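Local coordinates for protein KLLA0F20702p (Kluyveromyces lactis, PDB 5Y5A) that probably serves as the yeast telomerase subunit Est1, which binds Cdc13 and so helps to recruit telomerase to telomeres, at residues Asn144-Ala149 with Ser171-Pro176; Pro319-His324 with Thr392-Phe397. One frame throughout, in Å; residues are numbered along the deposited sequence.

Contact 1 (Asn144-Ala149 with Ser171-Pro176); sequences NYNLTA and SNVLKP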
# COMPACT_ATOMS: atom_id res chain seq x y z
N ASN A 144 21.03 -11.75 18.92
CA ASN A 144 21.69 -10.83 19.85
C ASN A 144 20.74 -9.92 20.62
O ASN A 144 20.95 -9.66 21.80
CB ASN A 144 22.70 -9.96 19.09
CG ASN A 144 24.02 -10.66 18.85
OD1 ASN A 144 24.96 -10.51 19.62
ND2 ASN A 144 24.09 -11.43 17.77
N TYR A 145 19.70 -9.43 19.95
CA TYR A 145 18.89 -8.37 20.52
C TYR A 145 17.40 -8.71 20.59
O TYR A 145 16.87 -9.40 19.72
CB TYR A 145 19.11 -7.08 19.72
CG TYR A 145 20.57 -6.74 19.50
CD1 TYR A 145 21.37 -6.30 20.54
CD2 TYR A 145 21.15 -6.87 18.24
CE1 TYR A 145 22.71 -6.00 20.35
CE2 TYR A 145 22.49 -6.57 18.03
CZ TYR A 145 23.26 -6.13 19.09
OH TYR A 145 24.59 -5.83 18.90
N ASN A 146 16.75 -8.22 21.63
CA ASN A 146 15.30 -8.36 21.79
C ASN A 146 14.59 -7.17 21.14
O ASN A 146 14.81 -6.02 21.52
CB ASN A 146 14.93 -8.47 23.27
CG ASN A 146 13.52 -8.99 23.48
OD1 ASN A 146 12.63 -8.79 22.65
ND2 ASN A 146 13.30 -9.67 24.61
N LEU A 147 13.74 -7.45 20.16
CA LEU A 147 13.13 -6.38 19.38
C LEU A 147 11.69 -6.11 19.78
O LEU A 147 10.96 -5.42 19.07
CB LEU A 147 13.19 -6.72 17.89
CG LEU A 147 14.56 -7.09 17.33
CD1 LEU A 147 14.50 -7.24 15.82
CD2 LEU A 147 15.59 -6.04 17.72
N THR A 148 11.27 -6.64 20.93
CA THR A 148 9.86 -6.60 21.31
C THR A 148 9.35 -5.19 21.65
O THR A 148 8.15 -4.97 21.73
CB THR A 148 9.57 -7.52 22.51
OG1 THR A 148 10.62 -7.38 23.48
CG2 THR A 148 9.49 -8.97 22.06
N ALA A 149 10.27 -4.25 21.84
CA ALA A 149 9.87 -2.88 22.11
C ALA A 149 9.55 -2.13 20.82
O ALA A 149 9.00 -1.03 20.86
CB ALA A 149 10.96 -2.15 22.89
N SER A 171 19.84 -6.24 29.25
CA SER A 171 20.37 -5.20 28.38
C SER A 171 20.25 -5.59 26.90
O SER A 171 20.52 -4.77 26.01
CB SER A 171 21.83 -4.90 28.72
OG SER A 171 22.28 -3.75 28.03
N ASN A 172 19.86 -6.83 26.65
CA ASN A 172 19.64 -7.31 25.29
C ASN A 172 18.42 -6.68 24.64
O ASN A 172 18.25 -6.75 23.42
CB ASN A 172 19.51 -8.84 25.27
CG ASN A 172 20.85 -9.55 25.36
OD1 ASN A 172 21.87 -8.93 25.67
ND2 ASN A 172 20.85 -10.85 25.09
N VAL A 173 17.55 -6.09 25.46
CA VAL A 173 16.32 -5.48 24.97
C VAL A 173 16.56 -4.06 24.47
O VAL A 173 16.89 -3.17 25.24
CB VAL A 173 15.23 -5.46 26.05
CG1 VAL A 173 13.92 -4.93 25.46
CG2 VAL A 173 15.03 -6.85 26.63
N LEU A 174 16.37 -3.87 23.16
CA LEU A 174 16.61 -2.57 22.54
C LEU A 174 15.51 -1.57 22.86
O LEU A 174 14.33 -1.85 22.65
CB LEU A 174 16.75 -2.73 21.03
CG LEU A 174 18.01 -3.46 20.55
CD1 LEU A 174 18.04 -3.51 19.03
CD2 LEU A 174 19.25 -2.77 21.09
N LYS A 175 15.91 -0.41 23.36
CA LYS A 175 14.97 0.67 23.65
C LYS A 175 14.51 1.32 22.35
O LYS A 175 15.31 1.51 21.44
CB LYS A 175 15.59 1.70 24.59
CG LYS A 175 16.00 1.11 25.94
CD LYS A 175 16.41 2.18 26.93
CE LYS A 175 16.68 1.58 28.30
NZ LYS A 175 16.98 2.61 29.33
N PRO A 176 13.22 1.67 22.27
CA PRO A 176 12.60 2.09 21.01
C PRO A 176 13.13 3.41 20.44
O PRO A 176 12.66 3.83 19.38
CB PRO A 176 11.12 2.18 21.36
CG PRO A 176 11.09 2.39 22.82
CD PRO A 176 12.24 1.61 23.36

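Contact 2 (Pro319-His324 with Thr392-Phe397); sequences PLIGSH and TKFLEF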
# COMPACT_ATOMS: atom_id res chain seq x y z
N PRO A 319 -9.17 3.05 -15.93
CA PRO A 319 -9.28 4.07 -16.98
C PRO A 319 -9.88 5.39 -16.50
O PRO A 319 -9.63 6.42 -17.13
CB PRO A 319 -10.21 3.41 -18.01
CG PRO A 319 -10.02 1.96 -17.80
CD PRO A 319 -9.87 1.81 -16.31
N LEU A 320 -10.66 5.37 -15.42
CA LEU A 320 -11.28 6.59 -14.93
C LEU A 320 -10.22 7.46 -14.27
O LEU A 320 -10.15 8.66 -14.50
CB LEU A 320 -12.41 6.26 -13.95
CG LEU A 320 -13.43 5.30 -14.57
CD1 LEU A 320 -14.47 4.87 -13.54
CD2 LEU A 320 -14.12 5.95 -15.77
N ILE A 321 -9.41 6.82 -13.43
CA ILE A 321 -8.28 7.50 -12.82
C ILE A 321 -7.27 7.93 -13.90
O ILE A 321 -6.79 9.07 -13.90
CB ILE A 321 -7.61 6.59 -11.79
CG1 ILE A 321 -8.55 6.39 -10.61
CG2 ILE A 321 -6.28 7.19 -11.33
CD1 ILE A 321 -8.07 5.36 -9.59
N GLY A 322 -6.98 7.02 -14.82
CA GLY A 322 -6.05 7.30 -15.91
C GLY A 322 -6.43 8.54 -16.71
O GLY A 322 -5.58 9.39 -16.99
N SER A 323 -7.71 8.65 -17.05
CA SER A 323 -8.18 9.75 -17.88
C SER A 323 -8.11 11.11 -17.17
O SER A 323 -8.00 12.14 -17.82
CB SER A 323 -9.60 9.48 -18.36
OG SER A 323 -10.53 9.63 -17.30
N HIS A 324 -8.17 11.11 -15.84
CA HIS A 324 -8.03 12.37 -15.11
C HIS A 324 -6.57 12.78 -14.98
O HIS A 324 -6.22 13.95 -15.19
CB HIS A 324 -8.68 12.26 -13.73
CG HIS A 324 -10.16 12.47 -13.74
ND1 HIS A 324 -11.06 11.43 -13.66
CD2 HIS A 324 -10.89 13.60 -13.85
CE1 HIS A 324 -12.29 11.92 -13.71
NE2 HIS A 324 -12.21 13.23 -13.83
N THR A 392 -10.35 20.19 -10.23
CA THR A 392 -11.68 20.21 -9.63
C THR A 392 -12.56 19.08 -10.18
O THR A 392 -13.33 18.44 -9.43
CB THR A 392 -12.36 21.58 -9.86
OG1 THR A 392 -11.57 22.60 -9.26
CG2 THR A 392 -13.77 21.62 -9.27
N LYS A 393 -12.45 18.83 -11.48
CA LYS A 393 -13.21 17.75 -12.12
C LYS A 393 -12.86 16.39 -11.52
O LYS A 393 -13.74 15.53 -11.38
CB LYS A 393 -12.95 17.73 -13.64
CG LYS A 393 -13.60 18.86 -14.42
CD LYS A 393 -15.10 18.74 -14.39
CE LYS A 393 -15.76 19.82 -15.24
NZ LYS A 393 -17.24 19.67 -15.22
N PHE A 394 -11.60 16.18 -11.16
CA PHE A 394 -11.17 14.91 -10.57
C PHE A 394 -11.77 14.76 -9.17
O PHE A 394 -12.27 13.71 -8.81
CB PHE A 394 -9.64 14.80 -10.51
CG PHE A 394 -9.13 13.40 -10.20
CD1 PHE A 394 -9.96 12.30 -10.33
CD2 PHE A 394 -7.83 13.20 -9.76
CE1 PHE A 394 -9.51 11.01 -10.05
CE2 PHE A 394 -7.36 11.92 -9.47
CZ PHE A 394 -8.20 10.82 -9.62
N LEU A 395 -11.70 15.84 -8.40
CA LEU A 395 -12.21 15.86 -7.04
C LEU A 395 -13.72 15.60 -7.05
O LEU A 395 -14.24 14.88 -6.19
CB LEU A 395 -11.88 17.20 -6.39
CG LEU A 395 -11.67 17.31 -4.87
CD1 LEU A 395 -10.80 16.18 -4.34
CD2 LEU A 395 -11.04 18.65 -4.56
N GLU A 396 -14.41 16.17 -8.04
CA GLU A 396 -15.84 15.93 -8.21
C GLU A 396 -16.12 14.46 -8.43
O GLU A 396 -17.03 13.91 -7.81
CB GLU A 396 -16.39 16.75 -9.38
CG GLU A 396 -16.55 18.23 -9.10
CD GLU A 396 -16.98 19.01 -10.32
OE1 GLU A 396 -17.15 18.39 -11.39
OE2 GLU A 396 -17.14 20.25 -10.21
N PHE A 397 -15.35 13.82 -9.32
CA PHE A 397 -15.52 12.40 -9.59
C PHE A 397 -15.27 11.59 -8.33
O PHE A 397 -15.97 10.63 -8.04
CB PHE A 397 -14.57 11.92 -10.71
CG PHE A 397 -14.50 10.42 -10.82
CD1 PHE A 397 -15.59 9.70 -11.31
CD2 PHE A 397 -13.37 9.73 -10.40
CE1 PHE A 397 -15.55 8.31 -11.39
CE2 PHE A 397 -13.32 8.34 -10.48
CZ PHE A 397 -14.41 7.62 -10.97

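Contact 1 (Asn144-Ala149 with Ser171-Pro176)
Leu174 meets Tyr145 and Leu147 chiefly through its CD1 methyl, which lies 3.8 Å from Leu147 CD2, the two leucine side chains running side by side, and also touches Tyr145 CB. With chi1 at -69°, Leu174 CG stands beside its own backbone N, 3.9 Å from Tyr145 CB; the end of the side chain comes nearer the opposite loop. On the other face of the paired backbones Asn146 and Val173 also lie side by side, Asn146 CB 3.7 Å from Val173 CG2. The backbones form a single parallel beta bridge: Asn146 N donates almost straight to Asn172 O (2.8 Å, 172°), and Leu174 N donates to Asn146 O (3.1 Å). Asn146 CG stands anti to its backbone N (chi1 -164°), and its OD1 closes an Asx turn by accepting Thr148 N at 3.1 Å; Thr148 OG1 reaches the same oxygen from the same face at 2.6 Å, so two bonds hold the amide. The loop leaving helix 113-144 is thus paired with the loop leading into helix 179-206. Phe180 of that helix meets the Tyr145 ring edge-to-face, and the Tyr145 hydroxyl bonds to Leu53 O, at the end of helix 33-53. Ala149 CB rests 3.4 Å from Leu174 O.

Contact 2 (Pro319-His324 with Thr392-Phe397)
The imidazole of His324 and the ring of Phe394 form an offset stack, centroids 4.7 Å apart and planes inclined by 17°. Phe394 CD1 sits over one face of the imidazole, toward its rim and 3.4 Å from His324 CG, while His324 CB lies over a face of the phenyl ring in a CH-pi contact, 3.8 Å from its centroid. Phe394 CG, anti to its backbone N (chi1 -167°), lies close to that same CB. The Phe397 ring, third of this aromatic cluster, is nearly parallel to the imidazole but slid along, so that the two barely overlap; His324 CE1 approaches Phe397 CB at 3.8 Å. Rotation of the imidazole is fixed from its own helix: ND1 donates to Leu320 O (3.0 Å), and Ser323 OG reaches the same oxygen from the opposite face of the carbonyl plane. One turn earlier in the helix, Leu320 crosses Phe397 at about a right angle, with Leu320 CD1 3.8 Å from Phe397 CZ. The segments run nearly antiparallel, at 162°, joining helix 318-325 to helix 385-410. Helix 339-379 borders both, touching Ile321 through Ser371 and Phe397 through Gln343, and helix 437-444 places Phe442 against Leu395 and Glu396.

Overall arrangement
The two contacts illustrate how differently segments can meet within one mainly helical fold. Contact 1, partly buried, joins two loops near the end of helix 113-144, in the Est1 telomerase-activating region; contact 2, buried, joins two helices in the DNA/RNA-binding region. They share no element, lie on opposite sides of the chain's centre and are about 47 Å apart between centres. The difference in chemistry is consistent with their places in the fold: in the loops of contact 1, backbone groups pair across the interface, supplemented by apolar side chains. Contact 2 has no hydrogen bond across it: its helices meet mainly through side chains, largely aromatic, and the hydrogen bonds of its segments remain within each helix.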